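Local coordinates for protein thioredoxin Reductase (Burkholderia cenocepacia, PDB 4F82) that probably reduces hydrogen peroxide and organic hydroperoxides with thiols, as a peroxiredoxin of the Prx5 subfamily with a thioredoxin-like fold, at residues 16-21 / 38-43; 86-91 / 110-115; 22-27 / 34-39. One frame throughout, in Å; residues are numbered along the deposited sequence.

How the contacts relate
Contacts 1 and 3 are the two ends of one beta hairpin, strands 20-25 and 35-40: contact 3 lies next to connecting loop 26-34, contact 1 at the open end where helix 41-45 begins. They overlap at Ala38 and Cys39, with centres about 14 Å apart. Contact 2, later in the chain, pairs strands 85-90 and 111-114; its centre is about 4 Å from the centre of the chain and about 12 Å from those of the others. The strands of all three lie in one mixed sheet, in which strand 20-25 runs antiparallel beside 111-114. A salt bridge from Arg111 NH2 to Glu23 OE1 and packing of Leu21 on Met113 help join the peripheral hairpin to the thioredoxin-fold core.

Contact 1: 16-21 / 38-43; sequences LPDAQL and ACSVRD
Segments 16-21 and 38-43 meet at the open end of the antiparallel beta hairpin of strands 20-25 and 35-40, where the second strand passes into helix 41-45. Leu21 and Cys39 form a hydrogen-bonded pair, with Cys39 N to Leu21 O at 2.8 Å, and Gln20 and Ser40 the adjoining non-hydrogen-bonded pair. One further backbone bond, Val41 N to Ala19 O, 3.0 Å, follows at the first helical residue. The Val41 methyls part: CG2 lies 3.6 Å from Leu21 CD1, while CG1 meets Leu16 CD2, these side chains crossing at about a right angle. Phe120 of helix 119-124 also packs on Val41.

Asp18 reaches the helix start with CG anti to its backbone N (chi1 -153°). Ser40 is the N-cap residue; in the conformer described, its OG accepts from Asp43 N and donates to the syn lone pair of Asp18 OD1 at 2.8 Å. The same oxygen takes an almost straight bond from Arg42 N, 3.0 Å, from above the carboxylate plane, so in that conformer two donors grip it. The Arg42 side chain turns back over 16-18, and its NH1, also bonded to Gly149 O, meets an in-plane lone pair of Leu16 O at 2.7 Å.

Contact 2: 86-91 / 110-115; sequences IWCVSV and VRMMAD
Trp87 and Met113 both set CG anti to their own carbonyl carbon (chi1 -58° and -55°), and Met113 then bends at chi2 (-67°) and again at the thioether, which folds its methyl back over the indole. CE sits 4.0 Å from the centroid of the Trp87 six-membered ring, almost on the ring normal, a CH-pi contact. The sulfur makes a longer Met-aromatic approach: SD is 4.9 Å from the centroid of the five-membered ring. Nearer the backbone, Met113 CG rests 3.8 Å from Trp87 CB.

Arg111 runs beside Trp87, pointing the same way, its CD 3.7 Å from Trp87 NE1, while the guanidinium stands steeply to the indole plane. Met113 SD lies over one face of that guanidinium. The polar ends are bound beyond the two strands: Glu85 OE2 accepts from Trp87 NE1 and pairs with Arg111 NH1, which also bonds Gln44 OE1, and Arg111 NH2 bridges to Glu23.

On the side of the sheet bearing Cys88 and Met112, Cys88 CB touches Val110 CG1 and lies 3.9 Å from Met112 SD. The backbones pair in parallel register, Trp87 with Arg111 through Ser90 with Ala114. Cys88 anchors both directions, its N bonding Arg111 O at 2.8 Å and its O receiving Met113 N; the Ser90 N to Met113 O bond is weak, but Asp115 N to Ser90 O is again short, 2.8 Å. Asp115 turns its carboxylate to Phe120 N and Thr121 OG1.

Helix 94-103 links the strands and covers Met112 and Ala114, making a beta-alpha-beta unit of the thioredoxin-like core; Ser90 lies about 7 Å, side chain to side chain, from Cys63, the predicted peroxidatic cysteine.

Contact 3: 22-27 / 34-39; sequences FEFIDD and LGPNAC
Two CH-pi contacts link segments 22-27 and 34-39 on the face that carries Phe22, Phe24 and Pro36. Ala38 CB lies over the Phe22 ring, toward its rim and 3.7 Å from CE1; Phe22 also reaches Gly134 of the second subunit. The Phe24 ring, its CG anti to the backbone N (chi1 -171°), lies against Gly35, whose CA is 3.7 Å from the ring centroid and over the face. Gly35 has a positive phi (98°) with psi at -149°, a backbone conformation open in practice to glycine alone. Pro36 runs alongside Phe24, with CD 4.0 Å from Phe24 CD1, and touches Ala94 and Phe95 of helix 94-103.

Four backbone hydrogen bonds join the strands, two at the Glu23-Asn37 pair and two at Ile25-Gly35. These pairs lie nearest the connecting loop in an antiparallel beta hairpin at the edge of the thioredoxin-like sheet. Ile25 N to Gly35 O is short, 2.7 Å, yet its donor stands well above the carbonyl plane, as does Asn37 N over Glu23 O.

Among the polar side chains, Asn37 ND2 bonds Thr33 O and, weakly, Gly35 O, and lies 3.4 Å from Ile25 CG1; the Asn37 and Ile25 side chains cross at about a right angle. Glu23 packs on Met113 of the neighbouring strand. Beside the connecting loop, Leu34 CD2 packs against the carbonyl oxygens of both aspartates, 3.2 Å from Asp26 O and slightly farther from Asp27 O.

Contact 1: 16-21 / 38-43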
ATOM      1  N   LEU A  16     -10.083  -3.824  23.537  1.00 13.14           N
ATOM      2  CA  LEU A  16      -9.386  -3.474  22.296  1.00 14.08           C
ATOM      3  C   LEU A  16      -8.047  -2.776  22.625  1.00 13.68           C
ATOM      4  O   LEU A  16      -8.016  -1.834  23.436  1.00 16.14           O
ATOM      5  CB  LEU A  16     -10.301  -2.549  21.477  1.00 13.85           C
ATOM      6  CG  LEU A  16     -10.155  -2.358  19.982  1.00 13.77           C
ATOM      7  CD1 LEU A  16     -10.315  -3.721  19.302  1.00 11.41           C
ATOM      8  CD2 LEU A  16     -11.194  -1.323  19.451  1.00  7.15           C
ATOM      9  N   PRO A  17      -6.924  -3.250  22.046  1.00 13.86           N
ATOM     10  CA  PRO A  17      -5.646  -2.559  22.300  1.00 14.86           C
ATOM     11  C   PRO A  17      -5.589  -1.187  21.637  1.00 15.37           C
ATOM     12  O   PRO A  17      -6.296  -0.946  20.637  1.00 12.40           O
ATOM     13  CB  PRO A  17      -4.598  -3.486  21.670  1.00 14.72           C
ATOM     14  CG  PRO A  17      -5.369  -4.256  20.608  1.00 12.40           C
ATOM     15  CD  PRO A  17      -6.744  -4.462  21.233  1.00  9.28           C
ATOM     16  N   ASP A  18      -4.801  -0.274  22.203  1.00 14.97           N
ATOM     17  CA  ASP A  18      -4.649   1.034  21.564  1.00 15.92           C
ATOM     18  C   ASP A  18      -3.651   0.858  20.440  1.00 14.20           C
ATOM     19  O   ASP A  18      -2.837  -0.072  20.487  1.00 10.74           O
ATOM     20  CB  ASP A  18      -4.136   2.097  22.540  1.00 14.38           C
ATOM     21  CG  ASP A  18      -4.563   3.516  22.150  1.00 17.34           C
ATOM     22  OD1 ASP A  18      -5.305   3.707  21.150  1.00 13.47           O
ATOM     23  OD2 ASP A  18      -4.179   4.469  22.871  1.00 16.72           O
ATOM     24  N   ALA A  19      -3.742   1.737  19.439  1.00  9.23           N
ATOM     25  CA  ALA A  19      -2.754   1.860  18.358  1.00  7.88           C
ATOM     26  C   ALA A  19      -2.985   3.184  17.669  1.00  6.69           C
ATOM     27  O   ALA A  19      -4.024   3.823  17.874  1.00  8.20           O
ATOM     28  CB  ALA A  19      -2.902   0.713  17.341  1.00  8.59           C
ATOM     29  N   GLN A  20      -2.021   3.626  16.856  1.00  6.52           N
ATOM     30  CA  GLN A  20      -2.237   4.833  16.090  1.00  7.85           C
ATOM     31  C   GLN A  20      -2.621   4.486  14.654  1.00  9.30           C
ATOM     32  O   GLN A  20      -1.879   3.816  13.936  1.00 10.70           O
ATOM     33  CB  GLN A  20      -1.013   5.791  16.161  1.00  7.89           C
ATOM     34  CG  GLN A  20      -1.144   7.030  15.277  1.00  8.35           C
ATOM     35  CD  GLN A  20       0.057   7.963  15.429  1.00 15.31           C
ATOM     36  OE1 GLN A  20       1.074   7.806  14.744  1.00 23.75           O
ATOM     37  NE2 GLN A  20      -0.059   8.932  16.328  1.00 12.47           N
ATOM     38  N   LEU A  21      -3.790   4.961  14.240  1.00  6.69           N
ATOM     39  CA  LEU A  21      -4.261   4.754  12.880  1.00  5.70           C
ATOM     40  C   LEU A  21      -4.312   6.124  12.214  1.00  7.41           C
ATOM     41  O   LEU A  21      -4.263   7.144  12.893  1.00 13.09           O
ATOM     42  CB  LEU A  21      -5.660   4.127  12.887  1.00  8.16           C
ATOM     43  CG  LEU A  21      -5.826   2.702  13.437  1.00 13.55           C
ATOM     44  CD1 LEU A  21      -7.283   2.196  13.363  1.00 15.10           C
ATOM     45  CD2 LEU A  21      -4.913   1.765  12.699  1.00 17.19           C
ATOM     46  N   ALA A  38      -3.798  11.440  12.199  1.00  9.86           N
ATOM     47  CA  ALA A  38      -3.532  10.352  13.157  1.00  9.72           C
ATOM     48  C   ALA A  38      -4.646  10.312  14.191  1.00 12.47           C
ATOM     49  O   ALA A  38      -5.155  11.352  14.575  1.00 12.71           O
ATOM     50  CB  ALA A  38      -2.217  10.595  13.867  1.00 10.27           C
ATOM     51  N   CYS A  39      -5.016   9.122  14.661  1.00 13.38           N
ATOM     52  CA  CYS A  39      -5.969   9.054  15.753  1.00 17.77           C
ATOM     53  C   CYS A  39      -5.739   7.769  16.523  1.00 16.07           C
ATOM     54  O   CYS A  39      -5.229   6.799  15.979  1.00 16.61           O
ATOM     55  CB  CYS A  39      -7.391   9.095  15.222  1.00 19.12           C
ATOM     56  SG  CYS A  39      -7.629   7.750  14.069  1.00 19.95           S
ATOM     57  N   SER A  40      -6.116   7.806  17.798  1.00 12.82           N
ATOM     58  CA  SER A  40      -5.934   6.694  18.734  0.73 13.05           C
ATOM     59  C   SER A  40      -7.127   5.756  18.619  1.00 12.27           C
ATOM     60  O   SER A  40      -8.267   6.214  18.597  1.00 12.67           O
ATOM     61  CB  SER A  40      -5.810   7.229  20.172  0.73 14.61           C
ATOM     62  OG  SER A  40      -6.254   6.289  21.147  0.73 14.97           O
ATOM     63  N   VAL A  41      -6.876   4.451  18.541  1.00 11.54           N
ATOM     64  CA  VAL A  41      -7.980   3.484  18.473  1.00 11.40           C
ATOM     65  C   VAL A  41      -8.888   3.591  19.718  1.00 12.25           C
ATOM     66  O   VAL A  41     -10.121   3.659  19.607  1.00 11.75           O
ATOM     67  CB  VAL A  41      -7.445   2.048  18.327  1.00 11.89           C
ATOM     68  CG1 VAL A  41      -8.570   1.003  18.495  1.00 10.26           C
ATOM     69  CG2 VAL A  41      -6.804   1.876  16.944  1.00  8.14           C
ATOM     70  N   ARG A  42      -8.292   3.592  20.906  1.00  9.91           N
ATOM     71  CA  ARG A  42      -9.112   3.561  22.090  1.00 12.89           C
ATOM     72  C   ARG A  42      -9.838   4.893  22.216  1.00 10.73           C
ATOM     73  O   ARG A  42     -11.036   4.912  22.514  1.00 13.89           O
ATOM     74  CB  ARG A  42      -8.291   3.165  23.331  1.00 20.47           C
ATOM     75  CG  ARG A  42      -7.922   1.672  23.271  1.00 20.97           C
ATOM     76  CD  ARG A  42      -7.521   1.071  24.616  1.00 20.89           C
ATOM     77  NE  ARG A  42      -8.536   1.238  25.660  1.00 22.95           N
ATOM     78  CZ  ARG A  42      -9.581   0.426  25.846  1.00 21.09           C
ATOM     79  NH1 ARG A  42      -9.791  -0.618  25.035  1.00 17.11           N
ATOM     80  NH2 ARG A  42     -10.428   0.659  26.844  1.00 18.99           N
ATOM     81  N   ASP A  43      -9.158   5.996  21.911  1.00 10.94           N
ATOM     82  CA  ASP A  43      -9.841   7.305  21.908  1.00 21.78           C
ATOM     83  C   ASP A  43     -11.058   7.422  20.966  1.00 16.63           C
ATOM     84  O   ASP A  43     -12.063   8.031  21.323  1.00 15.47           O
ATOM     85  CB  ASP A  43      -8.861   8.464  21.646  1.00 24.70           C
ATOM     86  CG  ASP A  43      -7.926   8.726  22.829  1.00 31.11           C
ATOM     87  OD1 ASP A  43      -8.158   8.153  23.926  1.00 30.16           O
ATOM     88  OD2 ASP A  43      -6.960   9.509  22.658  1.00 33.52           O
TER

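Contact 2: 86-91 / 110-115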
ATOM      1  N   ILE A  86     -18.681   2.450  11.324  1.00  5.81           N
ATOM      2  CA  ILE A  86     -18.141   1.262  10.646  1.00  7.99           C
ATOM      3  C   ILE A  86     -16.745   1.601  10.132  1.00  6.05           C
ATOM      4  O   ILE A  86     -16.580   2.535   9.350  1.00  7.86           O
ATOM      5  CB  ILE A  86     -19.004   0.842   9.455  1.00 10.31           C
ATOM      6  CG1 ILE A  86     -20.428   0.468   9.882  1.00  8.97           C
ATOM      7  CG2 ILE A  86     -18.397  -0.365   8.768  1.00  8.42           C
ATOM      8  CD1 ILE A  86     -21.475   0.584   8.699  1.00  6.20           C
ATOM      9  N   TRP A  87     -15.730   0.876  10.586  1.00  5.04           N
ATOM     10  CA  TRP A  87     -14.376   1.109  10.085  1.00  4.86           C
ATOM     11  C   TRP A  87     -13.900  -0.019   9.182  1.00  4.67           C
ATOM     12  O   TRP A  87     -14.150  -1.190   9.437  1.00  5.34           O
ATOM     13  CB  TRP A  87     -13.390   1.153  11.238  1.00 11.02           C
ATOM     14  CG  TRP A  87     -13.618   2.178  12.311  1.00  8.27           C
ATOM     15  CD1 TRP A  87     -14.639   3.095  12.446  1.00  7.28           C
ATOM     16  CD2 TRP A  87     -12.784   2.320  13.442  1.00  7.09           C
ATOM     17  NE1 TRP A  87     -14.455   3.838  13.618  1.00  6.97           N
ATOM     18  CE2 TRP A  87     -13.328   3.358  14.253  1.00  6.63           C
ATOM     19  CE3 TRP A  87     -11.603   1.661  13.853  1.00  8.10           C
ATOM     20  CZ2 TRP A  87     -12.705   3.783  15.437  1.00 11.09           C
ATOM     21  CZ3 TRP A  87     -10.994   2.073  15.045  1.00 11.34           C
ATOM     22  CH2 TRP A  87     -11.551   3.130  15.820  1.00 11.83           C
ATOM     23  N   CYS A  88     -13.214   0.335   8.118  1.00  6.16           N
ATOM     24  CA  CYS A  88     -12.446  -0.659   7.357  1.00  5.59           C
ATOM     25  C   CYS A  88     -10.971  -0.514   7.745  1.00  4.42           C
ATOM     26  O   CYS A  88     -10.355   0.534   7.518  1.00  9.04           O
ATOM     27  CB  CYS A  88     -12.617  -0.444   5.862  1.00  7.83           C
ATOM     28  SG  CYS A  88     -11.530  -1.524   4.859  1.00  7.63           S
ATOM     29  N   VAL A  89     -10.390  -1.556   8.330  1.00  4.39           N
ATOM     30  CA  VAL A  89      -8.981  -1.475   8.695  1.00  4.42           C
ATOM     31  C   VAL A  89      -8.113  -2.256   7.706  1.00  6.92           C
ATOM     32  O   VAL A  89      -8.444  -3.378   7.337  1.00  6.03           O
ATOM     33  CB  VAL A  89      -8.745  -2.008  10.107  1.00  4.52           C
ATOM     34  CG1 VAL A  89      -7.260  -2.174  10.370  1.00  7.18           C
ATOM     35  CG2 VAL A  89      -9.372  -1.050  11.143  1.00  8.67           C
ATOM     36  N   SER A  90      -7.019  -1.666   7.231  1.00  4.47           N
ATOM     37  CA  SER A  90      -6.136  -2.429   6.360  1.00  4.54           C
ATOM     38  C   SER A  90      -4.727  -1.988   6.610  1.00  7.73           C
ATOM     39  O   SER A  90      -4.495  -0.848   7.050  1.00  5.44           O
ATOM     40  CB  SER A  90      -6.484  -2.213   4.867  1.00  6.49           C
ATOM     41  OG  SER A  90      -5.672  -3.036   4.008  1.00  7.50           O
ATOM     42  N   VAL A  91      -3.782  -2.864   6.281  1.00  6.44           N
ATOM     43  CA  VAL A  91      -2.367  -2.530   6.396  1.00  5.63           C
ATOM     44  C   VAL A  91      -1.967  -1.873   5.095  1.00  5.16           C
ATOM     45  O   VAL A  91      -1.463  -2.516   4.150  1.00  5.30           O
ATOM     46  CB  VAL A  91      -1.462  -3.755   6.729  1.00  7.78           C
ATOM     47  CG1 VAL A  91       0.005  -3.300   6.922  1.00  8.35           C
ATOM     48  CG2 VAL A  91      -1.944  -4.383   8.008  1.00  5.63           C
ATOM     49  N   VAL A 110     -18.373   4.385   5.786  1.00  7.89           N
ATOM     50  CA  VAL A 110     -17.350   3.506   6.313  1.00  5.62           C
ATOM     51  C   VAL A 110     -16.112   4.381   6.411  1.00  9.05           C
ATOM     52  O   VAL A 110     -15.739   5.018   5.406  1.00 11.09           O
ATOM     53  CB  VAL A 110     -17.085   2.333   5.342  1.00  5.46           C
ATOM     54  CG1 VAL A 110     -15.933   1.475   5.865  1.00  5.23           C
ATOM     55  CG2 VAL A 110     -18.364   1.511   5.157  1.00  5.65           C
ATOM     56  N   ARG A 111     -15.513   4.463   7.610  1.00  7.56           N
ATOM     57  CA  ARG A 111     -14.246   5.165   7.816  1.00  5.37           C
ATOM     58  C   ARG A 111     -13.127   4.246   7.316  1.00 11.95           C
ATOM     59  O   ARG A 111     -13.076   3.050   7.687  1.00  9.33           O
ATOM     60  CB  ARG A 111     -14.039   5.453   9.279  1.00  6.27           C
ATOM     61  CG  ARG A 111     -15.063   6.418   9.875  1.00 10.07           C
ATOM     62  CD  ARG A 111     -14.747   6.731  11.324  1.00  6.94           C
ATOM     63  NE  ARG A 111     -13.523   7.526  11.419  1.00 12.46           N
ATOM     64  CZ  ARG A 111     -12.887   7.793  12.559  1.00 13.86           C
ATOM     65  NH1 ARG A 111     -13.371   7.333  13.712  1.00 13.93           N
ATOM     66  NH2 ARG A 111     -11.781   8.540  12.560  1.00 12.48           N
ATOM     67  N   MET A 112     -12.264   4.780   6.454  1.00 10.69           N
ATOM     68  CA  MET A 112     -11.126   4.030   5.905  1.00  8.74           C
ATOM     69  C   MET A 112      -9.894   4.279   6.776  1.00  8.74           C
ATOM     70  O   MET A 112      -9.219   5.315   6.660  1.00  9.59           O
ATOM     71  CB  MET A 112     -10.881   4.443   4.453  1.00  9.50           C
ATOM     72  CG  MET A 112     -12.161   4.297   3.592  1.00  8.41           C
ATOM     73  SD  MET A 112     -12.883   2.608   3.526  1.00 12.15           S
ATOM     74  CE  MET A 112     -11.701   1.732   2.464  1.00  7.36           C
ATOM     75  N   MET A 113      -9.646   3.325   7.672  1.00  7.16           N
ATOM     76  CA  MET A 113      -8.660   3.455   8.738  1.00 10.38           C
ATOM     77  C   MET A 113      -7.352   2.726   8.375  1.00 10.99           C
ATOM     78  O   MET A 113      -7.254   1.483   8.386  1.00 10.65           O
ATOM     79  CB  MET A 113      -9.257   2.967  10.061  1.00  9.26           C
ATOM     80  CG  MET A 113     -10.599   3.661  10.451  1.00  6.08           C
ATOM     81  SD  MET A 113     -10.300   5.389  10.804  1.00 12.79           S
ATOM     82  CE  MET A 113      -9.839   5.245  12.514  1.00 18.37           C
ATOM     83  N   ALA A 114      -6.346   3.535   8.041  1.00 11.88           N
ATOM     84  CA  ALA A 114      -5.042   3.047   7.600  1.00  8.69           C
ATOM     85  C   ALA A 114      -4.237   2.503   8.778  1.00  7.57           C
ATOM     86  O   ALA A 114      -3.979   3.217   9.740  1.00  6.89           O
ATOM     87  CB  ALA A 114      -4.276   4.217   6.972  1.00  7.64           C
ATOM     88  N   ASP A 115      -3.809   1.245   8.703  1.00  8.19           N
ATOM     89  CA  ASP A 115      -2.897   0.707   9.711  1.00  6.47           C
ATOM     90  C   ASP A 115      -1.598   0.370   8.955  1.00  7.51           C
ATOM     91  O   ASP A 115      -1.129  -0.777   8.970  1.00  7.04           O
ATOM     92  CB  ASP A 115      -3.507  -0.577  10.310  1.00 10.05           C
ATOM     93  CG  ASP A 115      -2.673  -1.160  11.442  1.00  7.04           C
ATOM     94  OD1 ASP A 115      -2.034  -0.397  12.196  1.00  8.34           O
ATOM     95  OD2 ASP A 115      -2.631  -2.417  11.568  1.00  5.56           O
TER

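Contact 3: 22-27 / 34-39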
ATOM      1  N   PHE A  22      -4.394   6.140  10.894  1.00  7.39           N
ATOM      2  CA  PHE A  22      -4.585   7.374  10.138  1.00  7.07           C
ATOM      3  C   PHE A  22      -5.809   7.269   9.215  1.00  6.57           C
ATOM      4  O   PHE A  22      -6.034   6.245   8.528  1.00  5.73           O
ATOM      5  CB  PHE A  22      -3.330   7.695   9.255  1.00 10.77           C
ATOM      6  CG  PHE A  22      -2.076   8.081  10.025  1.00  9.94           C
ATOM      7  CD1 PHE A  22      -1.605   9.394  10.010  1.00  9.54           C
ATOM      8  CD2 PHE A  22      -1.335   7.126  10.723  1.00  8.72           C
ATOM      9  CE1 PHE A  22      -0.435   9.755  10.728  1.00 12.51           C
ATOM     10  CE2 PHE A  22      -0.144   7.493  11.445  1.00  5.87           C
ATOM     11  CZ  PHE A  22       0.302   8.785  11.433  1.00  8.74           C
ATOM     12  N   GLU A  23      -6.572   8.354   9.150  1.00  8.71           N
ATOM     13  CA  GLU A  23      -7.672   8.471   8.176  1.00  8.00           C
ATOM     14  C   GLU A  23      -7.460   9.696   7.308  1.00 12.09           C
ATOM     15  O   GLU A  23      -7.163  10.795   7.808  1.00  7.25           O
ATOM     16  CB  GLU A  23      -9.026   8.544   8.884  1.00  7.22           C
ATOM     17  CG  GLU A  23     -10.196   8.729   7.928  1.00  8.30           C
ATOM     18  CD  GLU A  23     -11.510   8.877   8.640  1.00 11.15           C
ATOM     19  OE1 GLU A  23     -11.522   9.370   9.804  1.00 11.05           O
ATOM     20  OE2 GLU A  23     -12.542   8.527   8.016  1.00 10.18           O
ATOM     21  N   PHE A  24      -7.596   9.507   5.994  1.00 10.76           N
ATOM     22  CA  PHE A  24      -7.372  10.600   5.062  1.00 12.65           C
ATOM     23  C   PHE A  24      -8.637  11.444   5.045  1.00 12.23           C
ATOM     24  O   PHE A  24      -9.723  10.907   4.809  1.00  8.14           O
ATOM     25  CB  PHE A  24      -7.069  10.030   3.670  1.00  7.28           C
ATOM     26  CG  PHE A  24      -6.599  11.066   2.670  1.00  7.69           C
ATOM     27  CD1 PHE A  24      -5.234  11.259   2.442  1.00  7.49           C
ATOM     28  CD2 PHE A  24      -7.517  11.855   1.971  1.00  8.37           C
ATOM     29  CE1 PHE A  24      -4.768  12.218   1.515  1.00 10.33           C
ATOM     30  CE2 PHE A  24      -7.072  12.821   1.042  1.00 10.02           C
ATOM     31  CZ  PHE A  24      -5.687  12.990   0.799  1.00  9.56           C
ATOM     32  N   ILE A  25      -8.514  12.745   5.320  1.00  8.51           N
ATOM     33  CA  ILE A  25      -9.675  13.612   5.430  1.00 17.88           C
ATOM     34  C   ILE A  25      -9.585  14.683   4.341  1.00 18.66           C
ATOM     35  O   ILE A  25      -8.651  15.481   4.354  1.00 22.43           O
ATOM     36  CB  ILE A  25      -9.696  14.350   6.787  1.00 13.77           C
ATOM     37  CG1 ILE A  25      -9.672  13.380   7.980  1.00 14.68           C
ATOM     38  CG2 ILE A  25     -10.902  15.263   6.864  1.00 17.44           C
ATOM     39  CD1 ILE A  25     -10.788  12.348   7.976  1.00 11.94           C
ATOM     40  N   ASP A  26     -10.522  14.723   3.402  1.00 24.62           N
ATOM     41  CA  ASP A  26     -10.357  15.645   2.274  1.00 29.00           C
ATOM     42  C   ASP A  26     -11.202  16.928   2.363  1.00 34.94           C
ATOM     43  O   ASP A  26     -10.899  17.921   1.708  1.00 38.78           O
ATOM     44  CB  ASP A  26     -10.549  14.913   0.930  1.00 18.72           C
ATOM     45  CG  ASP A  26     -11.988  14.497   0.694  1.00 23.17           C
ATOM     46  OD1 ASP A  26     -12.878  15.362   0.738  1.00 28.49           O
ATOM     47  OD2 ASP A  26     -12.242  13.305   0.461  1.00 25.32           O
ATOM     48  N   ASP A  27     -12.268  16.903   3.152  1.00 35.22           N
ATOM     49  CA  ASP A  27     -13.037  18.121   3.393  1.00 37.46           C
ATOM     50  C   ASP A  27     -12.370  18.864   4.557  1.00 38.65           C
ATOM     51  O   ASP A  27     -11.587  18.280   5.310  1.00 37.82           O
ATOM     52  CB  ASP A  27     -14.511  17.804   3.696  1.00 37.24           C
ATOM     53  CG  ASP A  27     -14.676  16.679   4.705  1.00 40.74           C
ATOM     54  OD1 ASP A  27     -13.931  15.684   4.604  1.00 42.72           O
ATOM     55  OD2 ASP A  27     -15.550  16.784   5.595  1.00 42.72           O
ATOM     56  N   LEU A  34      -6.058  18.693   6.248  1.00 12.45           N
ATOM     57  CA  LEU A  34      -6.324  18.019   4.979  1.00 14.30           C
ATOM     58  C   LEU A  34      -5.322  16.894   4.768  1.00 12.91           C
ATOM     59  O   LEU A  34      -4.109  17.059   4.997  1.00 16.32           O
ATOM     60  CB  LEU A  34      -6.304  18.995   3.785  1.00 13.20           C
ATOM     61  CG  LEU A  34      -7.407  20.078   3.757  1.00 19.92           C
ATOM     62  CD1 LEU A  34      -7.133  21.149   2.666  1.00 26.18           C
ATOM     63  CD2 LEU A  34      -8.831  19.504   3.640  1.00 17.30           C
ATOM     64  N   GLY A  35      -5.828  15.735   4.375  1.00 13.21           N
ATOM     65  CA  GLY A  35      -4.976  14.578   4.169  1.00 13.57           C
ATOM     66  C   GLY A  35      -4.996  13.676   5.380  1.00 10.90           C
ATOM     67  O   GLY A  35      -6.019  13.599   6.090  1.00 14.20           O
ATOM     68  N   PRO A  36      -3.876  12.984   5.629  1.00  9.85           N
ATOM     69  CA  PRO A  36      -3.823  11.993   6.708  1.00 10.43           C
ATOM     70  C   PRO A  36      -3.914  12.617   8.108  1.00 10.60           C
ATOM     71  O   PRO A  36      -3.252  13.619   8.418  1.00 10.12           O
ATOM     72  CB  PRO A  36      -2.460  11.323   6.488  1.00  9.44           C
ATOM     73  CG  PRO A  36      -1.632  12.382   5.800  1.00 15.91           C
ATOM     74  CD  PRO A  36      -2.606  13.040   4.873  1.00  9.82           C
ATOM     75  N   ASN A  37      -4.794  12.055   8.928  1.00 11.71           N
ATOM     76  CA  ASN A  37      -4.946  12.484  10.310  1.00 11.59           C
ATOM     77  C   ASN A  37      -4.708  11.299  11.238  1.00  9.45           C
ATOM     78  O   ASN A  37      -5.366  10.269  11.107  1.00  9.87           O
ATOM     79  CB  ASN A  37      -6.345  13.039  10.534  1.00  9.93           C
ATOM     80  CG  ASN A  37      -6.521  14.430   9.975  1.00 13.10           C
ATOM     81  OD1 ASN A  37      -6.670  15.400  10.719  1.00 11.16           O
ATOM     82  ND2 ASN A  37      -6.517  14.535   8.661  1.00 12.64           N
ATOM     83  N   ALA A  38      -3.798  11.440  12.199  1.00  9.86           N
ATOM     84  CA  ALA A  38      -3.532  10.352  13.157  1.00  9.72           C
ATOM     85  C   ALA A  38      -4.646  10.312  14.191  1.00 12.47           C
ATOM     86  O   ALA A  38      -5.155  11.352  14.575  1.00 12.71           O
ATOM     87  CB  ALA A  38      -2.217  10.595  13.867  1.00 10.27           C
ATOM     88  N   CYS A  39      -5.016   9.122  14.661  1.00 13.38           N
ATOM     89  CA  CYS A  39      -5.969   9.054  15.753  1.00 17.77           C
ATOM     90  C   CYS A  39      -5.739   7.769  16.523  1.00 16.07           C
ATOM     91  O   CYS A  39      -5.229   6.799  15.979  1.00 16.61           O
ATOM     92  CB  CYS A  39      -7.391   9.095  15.222  1.00 19.12           C
ATOM     93  SG  CYS A  39      -7.629   7.750  14.069  1.00 19.95           S
TER